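Local coordinates for protein geranylgeranyl pyrophosphate synthetase (Pyrococcus horikoshii, PDB 1WY0) that probably makes geranylgeranyl diphosphate by head-to-tail condensation of isopentenyl diphosphate with allylic diphosphates, as a member of the polyprenyl synthetase family, at residues 16-21 against 70-75; 120-125 against 137-142; 165-170 against 247-252; 252-257 against 295-300. All coordinates share one frame; numbering follows the deposited sequence.

Contact 1: 16-21 against 70-75; sequences KLIDEK and YPAVAI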
loop_
_atom_site.group_PDB
_atom_site.type_symbol
_atom_site.label_atom_id
_atom_site.label_comp_id
_atom_site.label_asym_id
_atom_site.label_seq_id
_atom_site.Cartn_x
_atom_site.Cartn_y
_atom_site.Cartn_z
ATOM N N LYS A 16 -5.534 11.083 22.664
ATOM C CA LYS A 16 -6.989 11.135 22.583
ATOM C C LYS A 16 -7.491 11.779 21.297
ATOM O O LYS A 16 -8.340 11.221 20.608
ATOM C CB LYS A 16 -7.569 11.910 23.771
ATOM C CG LYS A 16 -7.671 11.119 25.066
ATOM C CD LYS A 16 -8.340 11.959 26.153
ATOM C CE LYS A 16 -8.820 11.109 27.325
ATOM N NZ LYS A 16 -8.930 11.912 28.588
ATOM N N LEU A 17 -6.974 12.965 20.992
ATOM C CA LEU A 17 -7.373 13.703 19.799
ATOM C C LEU A 17 -7.039 12.889 18.563
ATOM O O LEU A 17 -7.841 12.762 17.642
ATOM C CB LEU A 17 -6.622 15.035 19.722
ATOM C CG LEU A 17 -6.447 15.864 20.998
ATOM C CD1 LEU A 17 -5.262 16.811 20.824
ATOM C CD2 LEU A 17 -7.727 16.637 21.299
ATOM N N ILE A 18 -5.829 12.350 18.554
ATOM C CA ILE A 18 -5.357 11.556 17.441
ATOM C C ILE A 18 -6.218 10.323 17.257
ATOM O O ILE A 18 -6.601 9.995 16.141
ATOM C CB ILE A 18 -3.892 11.160 17.665
ATOM C CG1 ILE A 18 -3.054 12.434 17.789
ATOM C CG2 ILE A 18 -3.402 10.266 16.530
ATOM C CD1 ILE A 18 -3.019 13.285 16.545
ATOM N N ASP A 19 -6.549 9.655 18.354
ATOM C CA ASP A 19 -7.356 8.449 18.259
ATOM C C ASP A 19 -8.765 8.651 17.729
ATOM O O ASP A 19 -9.278 7.796 17.016
ATOM C CB ASP A 19 -7.395 7.715 19.604
ATOM C CG ASP A 19 -6.156 6.872 19.826
ATOM O OD1 ASP A 19 -5.620 6.359 18.823
ATOM O OD2 ASP A 19 -5.723 6.708 20.985
ATOM N N GLU A 20 -9.399 9.767 18.066
ATOM C CA GLU A 20 -10.745 10.012 17.564
ATOM C C GLU A 20 -10.674 10.085 16.037
ATOM O O GLU A 20 -11.474 9.468 15.338
ATOM C CB GLU A 20 -11.297 11.328 18.124
ATOM C CG GLU A 20 -11.643 11.291 19.616
ATOM C CD GLU A 20 -12.207 12.613 20.117
ATOM O OE1 GLU A 20 -13.326 12.604 20.685
ATOM O OE2 GLU A 20 -11.543 13.662 19.934
ATOM N N LYS A 21 -9.700 10.828 15.521
ATOM C CA LYS A 21 -9.542 10.972 14.077
ATOM C C LYS A 21 -9.226 9.653 13.384
ATOM O O LYS A 21 -9.754 9.366 12.308
ATOM C CB LYS A 21 -8.452 12.001 13.759
ATOM C CG LYS A 21 -8.827 13.419 14.151
ATOM C CD LYS A 21 -10.200 13.793 13.617
ATOM C CE LYS A 21 -10.677 15.136 14.168
ATOM N NZ LYS A 21 -12.063 15.444 13.706
ATOM N N TYR A 70 -4.634 15.801 11.361
ATOM C CA TYR A 70 -4.783 14.801 10.307
ATOM C C TYR A 70 -3.445 14.367 9.711
ATOM O O TYR A 70 -3.276 13.209 9.334
ATOM C CB TYR A 70 -5.723 15.294 9.210
ATOM C CG TYR A 70 -7.174 15.031 9.520
ATOM C CD1 TYR A 70 -7.977 16.009 10.101
ATOM C CD2 TYR A 70 -7.750 13.794 9.231
ATOM C CE1 TYR A 70 -9.315 15.766 10.379
ATOM C CE2 TYR A 70 -9.086 13.540 9.507
ATOM C CZ TYR A 70 -9.867 14.533 10.080
ATOM O OH TYR A 70 -11.198 14.285 10.340
ATOM N N PRO A 71 -2.484 15.294 9.589
ATOM C CA PRO A 71 -1.186 14.901 9.035
ATOM C C PRO A 71 -0.463 13.970 10.006
ATOM O O PRO A 71 0.329 13.122 9.595
ATOM C CB PRO A 71 -0.470 16.238 8.869
ATOM C CG PRO A 71 -1.586 17.139 8.496
ATOM C CD PRO A 71 -2.665 16.754 9.481
ATOM N N ALA A 72 -0.729 14.146 11.299
ATOM C CA ALA A 72 -0.124 13.305 12.326
ATOM C C ALA A 72 -0.820 11.950 12.251
ATOM O O ALA A 72 -0.197 10.909 12.435
ATOM C CB ALA A 72 -0.325 13.915 13.700
ATOM N N VAL A 73 -2.118 11.977 11.984
ATOM C CA VAL A 73 -2.886 10.750 11.865
ATOM C C VAL A 73 -2.360 9.941 10.683
ATOM O O VAL A 73 -2.232 8.725 10.762
ATOM C CB VAL A 73 -4.388 11.054 11.669
ATOM C CG1 VAL A 73 -5.141 9.790 11.254
ATOM C CG2 VAL A 73 -4.974 11.598 12.967
ATOM N N ALA A 74 -2.044 10.636 9.595
ATOM C CA ALA A 74 -1.528 10.010 8.386
ATOM C C ALA A 74 -0.307 9.178 8.739
ATOM O O ALA A 74 -0.190 8.000 8.381
ATOM C CB ALA A 74 -1.151 11.086 7.371
ATOM N N ILE A 75 0.607 9.807 9.453
ATOM C CA ILE A 75 1.823 9.145 9.862
ATOM C C ILE A 75 1.576 7.930 10.755
ATOM O O ILE A 75 2.261 6.917 10.618
ATOM C CB ILE A 75 2.769 10.149 10.546
ATOM C CG1 ILE A 75 3.296 11.124 9.485
ATOM C CG2 ILE A 75 3.917 9.417 11.248
ATOM C CD1 ILE A 75 4.491 11.963 9.928
#
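The Tyr70 ring carries the aliphatic chain of Lys21 on one face, with CG above the ring and the rest of the chain running on past the phenol end. The two side chains cross at about a right angle. Lys21 bends at chi2 (-50°), which turns CD to the hydroxyl end, where it lies 3.5 Å from Tyr70 OH and 3.6 Å from Tyr70 CZ. This belongs to the all-helical isoprenoid synthase fold: segments 16-21 and 70-75, on helices 3-25 and 69-90, cross at -74° with their axes 9.5 Å apart, so the two segments meet over a small patch. Beside the ring the side chains that meet are apolar. Ile18 and Val73, whose CA atoms are 6.2 Å apart, slide past each other in opposite directions with their CG2 methyls in touch, while the Ile18 CD1 methyl meets Ala72 CB at 4.0 Å. Pro51 and Leu55 of helix 49-57 also touch Ile18, and Ala124 of helix 107-126 backs Val73, which buries this end of the contact. Lys21 NZ has a long, weak ion pair with Glu24. Val73 CG2, lying anti to its own carbonyl carbon, reaches Lys21 CB at 3.6 Å.

Contact 2: 120-125 against 137-142; sequences KAFEAV and RVLEVI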
loop_
_atom_site.group_PDB
_atom_site.type_symbol
_atom_site.label_atom_id
_atom_site.label_comp_id
_atom_site.label_asym_id
_atom_site.label_seq_id
_atom_site.Cartn_x
_atom_site.Cartn_y
_atom_site.Cartn_z
ATOM N N LYS A 120 -5.680 5.049 3.736
ATOM C CA LYS A 120 -6.341 6.062 4.558
ATOM C C LYS A 120 -5.347 7.080 5.132
ATOM O O LYS A 120 -5.684 8.220 5.424
ATOM C CB LYS A 120 -7.072 5.349 5.696
ATOM C CG LYS A 120 -8.222 4.475 5.190
ATOM C CD LYS A 120 -9.590 5.114 5.440
ATOM C CE LYS A 120 -10.737 4.301 4.831
ATOM N NZ LYS A 120 -11.968 5.087 4.863
ATOM N N ALA A 121 -4.057 6.772 5.195
ATOM C CA ALA A 121 -3.070 7.767 5.574
ATOM C C ALA A 121 -3.158 8.960 4.619
ATOM O O ALA A 121 -3.062 10.113 5.040
ATOM C CB ALA A 121 -1.675 7.159 5.535
ATOM N N PHE A 122 -3.320 8.679 3.330
ATOM C CA PHE A 122 -3.416 9.764 2.365
ATOM C C PHE A 122 -4.810 10.384 2.378
ATOM O O PHE A 122 -5.006 11.542 2.035
ATOM C CB PHE A 122 -3.110 9.197 0.978
ATOM C CG PHE A 122 -1.635 8.968 0.838
ATOM C CD1 PHE A 122 -0.798 10.039 0.547
ATOM C CD2 PHE A 122 -1.114 7.693 0.991
ATOM C CE1 PHE A 122 0.567 9.828 0.413
ATOM C CE2 PHE A 122 0.257 7.491 0.857
ATOM C CZ PHE A 122 1.101 8.556 0.569
ATOM N N GLU A 123 -5.827 9.644 2.812
ATOM C CA GLU A 123 -7.090 10.316 2.908
ATOM C C GLU A 123 -7.041 11.261 4.076
ATOM O O GLU A 123 -7.633 12.332 4.061
ATOM C CB GLU A 123 -8.182 9.288 3.141
ATOM C CG GLU A 123 -9.563 9.902 2.956
ATOM C CD GLU A 123 -10.597 9.062 3.667
ATOM O OE1 GLU A 123 -10.513 7.848 3.598
ATOM O OE2 GLU A 123 -11.505 9.635 4.262
ATOM N N ALA A 124 -6.238 10.923 5.084
ATOM C CA ALA A 124 -6.006 11.804 6.229
ATOM C C ALA A 124 -5.219 13.034 5.784
ATOM O O ALA A 124 -5.486 14.142 6.232
ATOM C CB ALA A 124 -5.234 11.064 7.319
ATOM N N VAL A 125 -4.241 12.830 4.910
ATOM C CA VAL A 125 -3.440 13.935 4.403
ATOM C C VAL A 125 -4.325 14.925 3.652
ATOM O O VAL A 125 -4.154 16.133 3.773
ATOM C CB VAL A 125 -2.347 13.441 3.438
ATOM C CG1 VAL A 125 -1.666 14.623 2.768
ATOM C CG2 VAL A 125 -1.324 12.618 4.195
ATOM N N ARG A 137 3.695 20.439 0.351
ATOM C CA ARG A 137 5.017 20.117 0.888
ATOM C C ARG A 137 4.951 19.023 1.960
ATOM O O ARG A 137 5.930 18.351 2.254
ATOM C CB ARG A 137 5.616 21.399 1.480
ATOM C CG ARG A 137 7.098 21.229 1.826
ATOM C CD ARG A 137 7.669 22.427 2.603
ATOM N NE ARG A 137 9.062 22.156 2.972
ATOM C CZ ARG A 137 9.727 23.057 3.720
ATOM N NH1 ARG A 137 9.134 24.169 4.121
ATOM N NH2 ARG A 137 10.992 22.810 4.060
ATOM N N VAL A 138 3.778 18.834 2.555
ATOM C CA VAL A 138 3.587 17.798 3.566
ATOM C C VAL A 138 3.390 16.460 2.853
ATOM O O VAL A 138 3.972 15.453 3.239
ATOM C CB VAL A 138 2.351 18.095 4.455
ATOM C CG1 VAL A 138 2.028 16.888 5.332
ATOM C CG2 VAL A 138 2.624 19.308 5.340
ATOM N N LEU A 139 2.569 16.464 1.809
ATOM C CA LEU A 139 2.307 15.262 1.031
ATOM C C LEU A 139 3.616 14.707 0.494
ATOM O O LEU A 139 3.825 13.496 0.499
ATOM C CB LEU A 139 1.375 15.574 -0.140
ATOM C CG LEU A 139 1.156 14.473 -1.189
ATOM C CD1 LEU A 139 0.424 13.304 -0.572
ATOM C CD2 LEU A 139 0.366 15.026 -2.350
ATOM N N GLU A 140 4.499 15.596 0.047
ATOM C CA GLU A 140 5.779 15.194 -0.519
ATOM C C GLU A 140 6.798 14.672 0.490
ATOM O O GLU A 140 7.700 13.912 0.130
ATOM C CB GLU A 140 6.381 16.347 -1.333
ATOM C CG GLU A 140 7.838 16.144 -1.701
ATOM C CD GLU A 140 8.314 17.087 -2.797
ATOM O OE1 GLU A 140 7.787 18.221 -2.887
ATOM O OE2 GLU A 140 9.225 16.696 -3.563
ATOM N N VAL A 141 6.669 15.085 1.744
ATOM C CA VAL A 141 7.573 14.613 2.784
ATOM C C VAL A 141 7.134 13.202 3.165
ATOM O O VAL A 141 7.950 12.307 3.372
ATOM C CB VAL A 141 7.491 15.491 4.054
ATOM C CG1 VAL A 141 8.018 14.714 5.250
ATOM C CG2 VAL A 141 8.296 16.767 3.869
ATOM N N ILE A 142 5.827 13.022 3.254
ATOM C CA ILE A 142 5.260 11.741 3.625
ATOM C C ILE A 142 5.497 10.711 2.530
ATOM O O ILE A 142 5.769 9.557 2.813
ATOM C CB ILE A 142 3.758 11.901 3.933
ATOM C CG1 ILE A 142 3.597 12.707 5.237
ATOM C CG2 ILE A 142 3.086 10.540 4.030
ATOM C CD1 ILE A 142 2.140 12.985 5.654
#
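Val125 and Leu139 mark the closest backbone approach, their CA atoms 6.8 Å apart, between two helical segments that run nearly antiparallel at 160°. The local axes stay 11.1 Å from each other, so the gap is bridged by side chains, all of them apolar. Leu139 reaches across with CD1, which sits at the edge of the Phe122 ring and in its plane, 3.6 Å from CE1 and almost as near to CD1 of that ring; the two side chains cross at about a right angle. The anti placement of Leu139 CG to its backbone N (chi1 171°) starts the branch on this course. Segments 120-125 and 137-142 lie on helices 107-126 and 132-159, consecutive in the chain and joined by a short connection, which makes a helical hairpin within the all-helical prenyl synthase fold. Its Phe122 side faces the dimer partner: the ring stacks on Phe122 of the second subunit, and Leu139 packs on Ala126 of that subunit. Nearer the connection, Val125 divides its two methyls between partners. CG1 lies 4.2 Å from Leu139 CD1, whereas CG2 meets Ile142 CD1 at 3.8 Å as the Val125 and Ile142 side chains slide past each other in opposite directions. Ile142 CG2 makes a looser approach to Phe122 CZ, oblique to the ring. Helix 69-90 flanks the pair, with Ala74 on Val125 and Ile78 on Ile142.

Contact 3: 165-170 against 247-252; sequences VTIEEY and VAHFFE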
loop_
_atom_site.group_PDB
_atom_site.type_symbol
_atom_site.label_atom_id
_atom_site.label_comp_id
_atom_site.label_asym_id
_atom_site.label_seq_id
_atom_site.Cartn_x
_atom_site.Cartn_y
_atom_site.Cartn_z
ATOM N N VAL A 165 26.612 -9.057 7.732
ATOM C CA VAL A 165 26.302 -7.725 7.212
ATOM C C VAL A 165 27.336 -6.776 7.780
ATOM O O VAL A 165 27.992 -7.099 8.760
ATOM C CB VAL A 165 24.908 -7.198 7.672
ATOM C CG1 VAL A 165 23.789 -7.982 7.010
ATOM C CG2 VAL A 165 24.803 -7.281 9.181
ATOM N N THR A 166 27.463 -5.600 7.177
ATOM C CA THR A 166 28.419 -4.605 7.644
ATOM C C THR A 166 27.690 -3.517 8.414
ATOM O O THR A 166 26.476 -3.370 8.295
ATOM C CB THR A 166 29.167 -3.941 6.464
ATOM O OG1 THR A 166 28.301 -3.004 5.806
ATOM C CG2 THR A 166 29.626 -5.003 5.466
ATOM N N ILE A 167 28.431 -2.756 9.211
ATOM C CA ILE A 167 27.834 -1.684 9.980
ATOM C C ILE A 167 27.165 -0.729 9.006
ATOM O O ILE A 167 26.091 -0.201 9.279
ATOM C CB ILE A 167 28.903 -0.910 10.792
ATOM C CG1 ILE A 167 29.405 -1.771 11.960
ATOM C CG2 ILE A 167 28.339 0.409 11.286
ATOM C CD1 ILE A 167 30.584 -1.154 12.709
ATOM N N GLU A 168 27.813 -0.516 7.866
ATOM C CA GLU A 168 27.299 0.385 6.847
ATOM C C GLU A 168 25.999 -0.118 6.227
ATOM O O GLU A 168 25.100 0.666 5.933
ATOM C CB GLU A 168 28.334 0.561 5.739
ATOM C CG GLU A 168 27.863 1.489 4.643
ATOM C CD GLU A 168 28.712 1.386 3.409
ATOM O OE1 GLU A 168 29.914 1.742 3.493
ATOM O OE2 GLU A 168 28.174 0.937 2.362
ATOM N N GLU A 169 25.920 -1.422 5.997
ATOM C CA GLU A 169 24.723 -2.012 5.423
ATOM C C GLU A 169 23.581 -1.849 6.413
ATOM O O GLU A 169 22.512 -1.348 6.060
ATOM C CB GLU A 169 24.954 -3.490 5.116
ATOM C CG GLU A 169 25.454 -3.737 3.700
ATOM C CD GLU A 169 25.938 -5.161 3.474
ATOM O OE1 GLU A 169 26.476 -5.782 4.417
ATOM O OE2 GLU A 169 25.786 -5.656 2.338
ATOM N N TYR A 170 23.824 -2.249 7.659
ATOM C CA TYR A 170 22.717 -2.162 8.603
ATOM C C TYR A 170 22.268 -0.715 8.808
ATOM O O TYR A 170 21.088 -0.391 8.763
ATOM C CB TYR A 170 23.177 -2.756 9.935
ATOM C CG TYR A 170 22.244 -2.345 11.017
ATOM C CD1 TYR A 170 21.085 -3.081 11.250
ATOM C CD2 TYR A 170 22.516 -1.221 11.797
ATOM C CE1 TYR A 170 20.211 -2.704 12.257
ATOM C CE2 TYR A 170 21.636 -0.837 12.799
ATOM C CZ TYR A 170 20.486 -1.571 13.027
ATOM O OH TYR A 170 19.609 -1.200 14.027
ATOM N N VAL A 247 25.282 -6.989 15.986
ATOM C CA VAL A 247 25.750 -8.122 15.204
ATOM C C VAL A 247 26.662 -7.647 14.065
ATOM O O VAL A 247 27.618 -8.334 13.701
ATOM C CB VAL A 247 24.542 -8.896 14.640
ATOM C CG1 VAL A 247 24.987 -9.907 13.632
ATOM C CG2 VAL A 247 23.815 -9.592 15.764
ATOM N N ALA A 248 26.371 -6.475 13.499
ATOM C CA ALA A 248 27.203 -5.944 12.423
ATOM C C ALA A 248 28.590 -5.599 12.976
ATOM O O ALA A 248 29.606 -5.885 12.343
ATOM C CB ALA A 248 26.563 -4.708 11.806
ATOM N N HIS A 249 28.631 -4.984 14.152
ATOM C CA HIS A 249 29.910 -4.632 14.760
ATOM C C HIS A 249 30.703 -5.896 15.046
ATOM O O HIS A 249 31.910 -5.943 14.830
ATOM C CB HIS A 249 29.705 -3.874 16.069
ATOM C CG HIS A 249 30.982 -3.565 16.790
ATOM N ND1 HIS A 249 31.577 -4.448 17.667
ATOM C CD2 HIS A 249 31.753 -2.454 16.799
ATOM C CE1 HIS A 249 32.658 -3.894 18.185
ATOM N NE2 HIS A 249 32.785 -2.682 17.675
ATOM N N PHE A 250 30.029 -6.926 15.536
ATOM C CA PHE A 250 30.725 -8.172 15.862
ATOM C C PHE A 250 31.351 -8.834 14.627
ATOM O O PHE A 250 32.493 -9.278 14.628
ATOM C CB PHE A 250 29.729 -9.132 16.511
ATOM C CG PHE A 250 30.321 -10.510 16.557
ATOM C CD1 PHE A 250 29.963 -11.444 15.594
ATOM C CD2 PHE A 250 31.190 -10.856 17.577
ATOM C CE1 PHE A 250 30.477 -12.731 15.654
ATOM C CE2 PHE A 250 31.705 -12.149 17.633
ATOM C CZ PHE A 250 31.353 -13.089 16.671
ATOM N N PHE A 251 30.542 -8.935 13.552
ATOM C CA PHE A 251 31.055 -9.525 12.316
ATOM C C PHE A 251 32.226 -8.716 11.742
ATOM O O PHE A 251 33.119 -9.236 11.084
ATOM C CB PHE A 251 29.920 -9.587 11.290
ATOM C CG PHE A 251 29.028 -10.760 11.585
ATOM C CD1 PHE A 251 29.560 -11.907 12.160
ATOM C CD2 PHE A 251 27.683 -10.699 11.261
ATOM C CE1 PHE A 251 28.738 -12.996 12.418
ATOM C CE2 PHE A 251 26.866 -11.795 11.523
ATOM C CZ PHE A 251 27.388 -12.944 12.100
ATOM N N GLU A 252 32.185 -7.391 11.983
ATOM C CA GLU A 252 33.270 -6.552 11.480
ATOM C C GLU A 252 34.573 -6.726 12.278
ATOM O O GLU A 252 35.672 -6.512 11.783
ATOM C CB GLU A 252 32.831 -5.087 11.504
ATOM C CG GLU A 252 33.465 -4.292 10.357
ATOM C CD GLU A 252 32.591 -3.113 9.994
ATOM O OE1 GLU A 252 31.524 -3.326 9.436
ATOM O OE2 GLU A 252 33.019 -1.978 10.222
#
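A capping box and a carboxylate from another helix meet where Ile167 faces Glu252, at the N terminus of helix 167-193. Thr166 is the N-cap: its OG1 accepts from Glu169 N at 2.9 Å, and Thr166 N donates in return to Glu169 OE1, on its anti lone pair. With Thr166 OG1 between its backbone N and carbonyl carbon (chi1 75°), the hydroxyl faces the first turn. The amide of Ile167 is served from helix 245-253. It donates from N to Glu252 OE1 at 3.2 Å along an almost perfectly straight N-H path (179°), meeting the syn side of the carboxylate 23° out of its plane. The Ile167 side chain crosses Glu252 at about a right angle, with CD1 3.6 Å from Glu252 OE2. Beside this polar end, Ala248 points its methyl into the turn: CB lies 3.7 Å from Ile167 N, and Val165 CG2 and Ile167 CG1 each approach it to 4.1 Å. His249 turns elsewhere, hydrogen-bonded through ND1 to Ser299 and stacked on Tyr302. Phe251 brings its ring atom CD2 to 4.0 Å from Val165 N. Two first-turn amides thus have side-chain acceptors, one from the box and one from a neighbouring helix. The N-terminal end of helix 167-193 would favour the charged form of both carboxylates, though Glu252 also lies near the C-terminal end of its own helix.

Contact 4: 252-257 against 295-300; sequences ENADEK and KKYGSI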
loop_
_atom_site.group_PDB
_atom_site.type_symbol
_atom_site.label_atom_id
_atom_site.label_comp_id
_atom_site.label_asym_id
_atom_site.label_seq_id
_atom_site.Cartn_x
_atom_site.Cartn_y
_atom_site.Cartn_z
ATOM N N GLU A 252 32.185 -7.391 11.983
ATOM C CA GLU A 252 33.270 -6.552 11.480
ATOM C C GLU A 252 34.573 -6.726 12.278
ATOM O O GLU A 252 35.672 -6.512 11.783
ATOM C CB GLU A 252 32.831 -5.087 11.504
ATOM C CG GLU A 252 33.465 -4.292 10.357
ATOM C CD GLU A 252 32.591 -3.113 9.994
ATOM O OE1 GLU A 252 31.524 -3.326 9.436
ATOM O OE2 GLU A 252 33.019 -1.978 10.222
ATOM N N ASN A 253 34.433 -7.114 13.558
ATOM C CA ASN A 253 35.613 -7.076 14.413
ATOM C C ASN A 253 36.120 -8.457 14.857
ATOM O O ASN A 253 37.248 -8.607 15.322
ATOM C CB ASN A 253 35.278 -6.212 15.630
ATOM C CG ASN A 253 35.523 -4.760 15.302
ATOM O OD1 ASN A 253 36.653 -4.280 15.275
ATOM N ND2 ASN A 253 34.407 -4.021 15.153
ATOM N N ALA A 254 35.254 -9.481 14.741
ATOM C CA ALA A 254 35.612 -10.771 15.338
ATOM C C ALA A 254 36.572 -11.608 14.475
ATOM O O ALA A 254 36.616 -11.489 13.257
ATOM C CB ALA A 254 34.334 -11.556 15.615
ATOM N N ASP A 255 37.377 -12.471 15.095
ATOM C CA ASP A 255 38.307 -13.308 14.343
ATOM C C ASP A 255 37.500 -14.448 13.738
ATOM O O ASP A 255 36.364 -14.683 14.133
ATOM C CB ASP A 255 39.418 -13.868 15.246
ATOM C CG ASP A 255 38.882 -14.724 16.378
ATOM O OD1 ASP A 255 38.172 -15.714 16.109
ATOM O OD2 ASP A 255 39.181 -14.410 17.549
ATOM N N GLU A 256 38.090 -15.150 12.780
ATOM C CA GLU A 256 37.407 -16.242 12.102
ATOM C C GLU A 256 36.826 -17.314 13.003
ATOM O O GLU A 256 35.695 -17.760 12.799
ATOM C CB GLU A 256 38.346 -16.885 11.085
ATOM C CG GLU A 256 38.358 -16.155 9.765
ATOM C CD GLU A 256 36.972 -16.081 9.161
ATOM O OE1 GLU A 256 36.336 -17.147 9.010
ATOM O OE2 GLU A 256 36.517 -14.958 8.851
ATOM N N LYS A 257 37.594 -17.735 13.998
ATOM C CA LYS A 257 37.162 -18.763 14.898
ATOM C C LYS A 257 35.834 -18.371 15.577
ATOM O O LYS A 257 34.871 -19.121 15.646
ATOM C CB LYS A 257 38.299 -18.881 15.910
ATOM C CG LYS A 257 38.231 -20.149 16.725
ATOM C CD LYS A 257 39.040 -20.075 18.023
ATOM C CE LYS A 257 38.145 -20.357 19.240
ATOM N NZ LYS A 257 38.773 -19.839 20.457
ATOM N N LYS A 295 30.204 -9.623 23.591
ATOM C CA LYS A 295 30.801 -8.773 24.621
ATOM C C LYS A 295 32.326 -8.747 24.495
ATOM O O LYS A 295 33.000 -7.764 24.776
ATOM C CB LYS A 295 30.429 -9.351 25.987
ATOM C CG LYS A 295 28.994 -9.043 26.403
ATOM C CD LYS A 295 28.668 -9.672 27.758
ATOM C CE LYS A 295 27.250 -9.350 28.245
ATOM N NZ LYS A 295 27.053 -9.893 29.590
ATOM N N LYS A 296 32.861 -9.915 24.096
ATOM C CA LYS A 296 34.299 -10.036 23.888
ATOM C C LYS A 296 34.848 -8.888 23.039
ATOM O O LYS A 296 35.959 -8.414 23.233
ATOM C CB LYS A 296 34.542 -11.367 23.177
ATOM C CG LYS A 296 36.026 -11.696 22.983
ATOM C CD LYS A 296 36.220 -13.144 22.520
ATOM C CE LYS A 296 37.653 -13.467 22.067
ATOM N NZ LYS A 296 37.700 -14.814 21.492
ATOM N N TYR A 297 34.035 -8.461 22.046
ATOM C CA TYR A 297 34.497 -7.426 21.124
ATOM C C TYR A 297 33.826 -6.065 21.365
ATOM O O TYR A 297 33.878 -5.169 20.530
ATOM C CB TYR A 297 34.218 -7.890 19.691
ATOM C CG TYR A 297 35.041 -9.085 19.364
ATOM C CD1 TYR A 297 36.341 -8.929 18.891
ATOM C CD2 TYR A 297 34.501 -10.363 19.489
ATOM C CE1 TYR A 297 37.098 -10.042 18.556
ATOM C CE2 TYR A 297 35.251 -11.475 19.146
ATOM C CZ TYR A 297 36.545 -11.317 18.677
ATOM O OH TYR A 297 37.308 -12.424 18.358
ATOM N N GLY A 298 33.135 -5.936 22.516
ATOM C CA GLY A 298 32.557 -4.637 22.865
ATOM C C GLY A 298 31.355 -4.274 21.979
ATOM O O GLY A 298 30.832 -3.168 22.005
ATOM N N SER A 299 30.895 -5.231 21.184
ATOM C CA SER A 299 29.784 -4.984 20.267
ATOM C C SER A 299 28.526 -4.405 20.924
ATOM O O SER A 299 27.945 -3.460 20.406
ATOM C CB SER A 299 29.438 -6.273 19.517
ATOM O OG SER A 299 30.519 -6.666 18.679
ATOM N N ILE A 300 28.093 -4.959 22.051
ATOM C CA ILE A 300 26.901 -4.421 22.688
ATOM C C ILE A 300 27.156 -2.977 23.130
ATOM O O ILE A 300 26.415 -2.070 22.765
ATOM C CB ILE A 300 26.459 -5.262 23.902
ATOM C CG1 ILE A 300 26.168 -6.705 23.470
ATOM C CG2 ILE A 300 25.205 -4.657 24.499
ATOM C CD1 ILE A 300 25.650 -7.612 24.582
HETATM O O HOH W 1 39.765 -16.784 19.618
#
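This is a surface contact in which the Tyr297 ring lies against the backbone of Ala254, each residue in a short break between two helices: 245-253 and 256-264 on one side, 283-296 and 299-315 on the other. Ala254 CA stands over one face of the ring, 3.7 Å from its centroid and 21° off the normal, a CH-pi contact. Ala254 CB adds a touch at CE2, 3.6 Å away, while Lys296 CG lies over the opposite face, toward the rim. The hydroxyl then accepts from the next amide: Asp255 N to Tyr297 OH is long at 3.3 Å but nearly straight (172°). Tyr297 OH is also hydrogen-bonded to Asp258. The carboxylate of Asp255, the N-cap of helix 256-264, accepts from Asp258 N through OD1. Its OD2 takes a hydrogen bond from a water, 3.2 Å away, that is weakly held by Lys257 NZ and Lys296 NZ. Lys296 NZ itself forms a salt bridge with Asp258. Just after Tyr297, Gly298 takes a positive phi (71°) and donates to Lys295 O, while Ser299 N reaches Leu294 O: the Schellman motif that ends helix 283-296.

Overall arrangement
From the N terminus, contact 1 closes a loop of 48 residues, bringing helix 3-25 onto helix 69-90. Contact 2 then closes a tight hairpin of 11 residues between helices 107-126 and 132-159. The two touch where Ala74 packs on Ala121 and Val125, forming one end of the helical bundle. Contact 3, on the other side of the chain's centre, closes 76 residues between helices 167-193 and 245-253, its centre about 34 Å from that of contact 2. Contact 4 closes a further 37 residues onto helices 283-296 and 299-315, meeting contact 3 at their shared Glu252 and through His249 and Ser299. All four follow in series, with neither nesting nor crossing.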